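Local coordinates for protein 3-deoxy-D-manno-octulosonate 8-phosphate phosphatase KdsC (Haemophilus influenzae Rd, PDB 1K1E) that hydrolyses 3-deoxy-D-manno-octulosonate 8-phosphate to 3-deoxy-D-manno-octulosonate and inorganic phosphate, using magnesium, in lipopolysaccharide biosynthesis, at residues A[13-16]-A[17-21]. Residues are numbered along the deposited sequence; the frame is centred on the assembly and turned at random.
With CO (cobalt (II) ion), chain M.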
loop_
_atom_site.group_PDB
_atom_site.type_symbol
_atom_site.label_atom_id
_atom_site.label_comp_id
_atom_site.label_asym_id
_atom_site.label_seq_id
_atom_site.Cartn_x
_atom_site.Cartn_y
_atom_site.Cartn_z
ATOM N N THR A 13 -16.672 15.582 -2.844
ATOM C CA THR A 13 -15.464 14.970 -2.367
ATOM C C THR A 13 -14.219 15.304 -3.201
ATOM O O THR A 13 -14.220 15.292 -4.447
ATOM C CB THR A 13 -15.615 13.404 -2.274
ATOM O OG1 THR A 13 -14.403 12.859 -1.736
ATOM C CG2 THR A 13 -15.767 12.781 -3.610
ATOM N N ASP A 14 -13.161 15.668 -2.485
ATOM C CA ASP A 14 -11.864 15.874 -3.099
ATOM C C ASP A 14 -11.457 14.461 -3.554
ATOM O O ASP A 14 -12.034 13.443 -3.148
ATOM C CB ASP A 14 -10.844 16.372 -2.041
ATOM C CG ASP A 14 -9.423 16.285 -2.522
ATOM O OD1 ASP A 14 -9.171 16.605 -3.697
ATOM O OD2 ASP A 14 -8.559 15.923 -1.714
ATOM N N VAL A 15 -10.473 14.376 -4.451
ATOM C CA VAL A 15 -10.027 13.066 -4.892
ATOM C C VAL A 15 -8.731 12.542 -4.259
ATOM O O VAL A 15 -8.739 11.568 -3.515
ATOM C CB VAL A 15 -9.826 13.031 -6.472
ATOM C CG1 VAL A 15 -9.196 11.718 -6.917
ATOM C CG2 VAL A 15 -11.206 13.215 -7.132
ATOM N N ASP A 16 -7.618 13.190 -4.555
ATOM C CA ASP A 16 -6.344 12.633 -4.053
ATOM C C ASP A 16 -6.194 12.806 -2.590
ATOM O O ASP A 16 -6.263 13.912 -2.114
ATOM C CB ASP A 16 -5.181 13.274 -4.796
ATOM C CG ASP A 16 -5.258 12.994 -6.289
ATOM O OD1 ASP A 16 -5.211 11.789 -6.641
ATOM O OD2 ASP A 16 -5.431 13.952 -7.077
ATOM N N GLY A 17 -5.992 11.712 -1.859
ATOM C CA GLY A 17 -5.808 11.868 -0.419
ATOM C C GLY A 17 -7.095 11.610 0.336
ATOM O O GLY A 17 -7.071 11.444 1.570
ATOM N N VAL A 18 -8.219 11.568 -0.419
ATOM C CA VAL A 18 -9.515 11.300 0.167
ATOM C C VAL A 18 -10.046 10.018 -0.452
ATOM O O VAL A 18 -10.187 9.030 0.240
ATOM C CB VAL A 18 -10.476 12.472 -0.044
ATOM C CG1 VAL A 18 -11.868 12.128 0.435
ATOM C CG2 VAL A 18 -9.967 13.661 0.800
ATOM N N LEU A 19 -10.277 10.015 -1.761
ATOM C CA LEU A 19 -10.741 8.772 -2.407
ATOM C C LEU A 19 -9.549 7.851 -2.706
ATOM O O LEU A 19 -9.740 6.705 -3.087
ATOM C CB LEU A 19 -11.453 9.089 -3.713
ATOM C CG LEU A 19 -12.736 9.919 -3.502
ATOM C CD1 LEU A 19 -13.365 10.074 -4.951
ATOM C CD2 LEU A 19 -13.720 9.115 -2.578
ATOM N N THR A 20 -8.338 8.369 -2.559
ATOM C CA THR A 20 -7.077 7.647 -2.740
ATOM C C THR A 20 -6.228 7.862 -1.455
ATOM O O THR A 20 -6.571 8.709 -0.607
ATOM C CB THR A 20 -6.246 8.175 -3.916
ATOM O OG1 THR A 20 -5.601 9.384 -3.524
ATOM C CG2 THR A 20 -7.122 8.393 -5.183
ATOM N N ASP A 21 -5.123 7.120 -1.310
ATOM C CA ASP A 21 -4.316 7.296 -0.144
ATOM C C ASP A 21 -3.310 8.438 -0.390
ATOM O O ASP A 21 -2.379 8.629 0.398
ATOM C CB ASP A 21 -3.570 6.006 0.187
ATOM C CG ASP A 21 -2.599 5.586 -0.902
ATOM O OD1 ASP A 21 -2.508 6.236 -1.964
ATOM O OD2 ASP A 21 -1.908 4.583 -0.691
HETATM CO CO CO M . -6.513 16.023 -1.705
HETATM O O HOH W 1 -6.630 16.182 -3.878
HETATM O O HOH W 2 -3.729 10.293 -5.014
HETATM O O HOH W 3 -4.434 15.817 -1.593
HETATM O O HOH W 4 -6.576 18.149 -1.594
#
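Val15 O is the hub of the turn that follows strand 10-14: it accepts from Leu19 N at 2.8 Å, in the carbonyl plane. Val18 N, 3.1 Å from the same Val15 O, comes in from above that plane, 49° out of it. Thr20 N adds a third, weak bond. One residue on, the carbonyl of Asp16 turns to the metal instead, its O lying 2.2 Å from cobalt, while Asp14 reaches the same ion with OD2 at 2.0 Å. Three waters and Asp107 complete six ligands. The other carboxylate oxygen, Asp14 OD1, is satisfied by a cobalt-bound water and a salt bridge to Lys84. Asp16 keeps its carboxylate off the metal: CG stands anti to its own carbonyl carbon (chi1 -61°), and OD1 forms a salt bridge with Lys34 and accepts a hydrogen bond from a second water. The same water accepts a hydrogen bond from the Thr20 hydroxyl, whose OG1 in turn accepts from Gly17 N at 2.9 Å, nearly straight at 162°, and from Gly22 N. Gly17 has a positive phi, a conformation glycine adopts readily. Nearer the strand, Thr13 OG1 donates to Asp14 O in its carbonyl plane and meets Val18 CG1 at 3.4 Å; Leu19 CG packs against Asp14 O at 3.6 Å, and Phe148 of helix 147-158 touches both Thr13 and Leu19. The spacing of Asp14, Asp16 and Val18 matches the DxDx(T/V) motif of HAD phosphatases. Asp16 thus gives the metal its main-chain O and holds its carboxylate on Lys34 and water, consistent with a role in binding substrate, as in relatives.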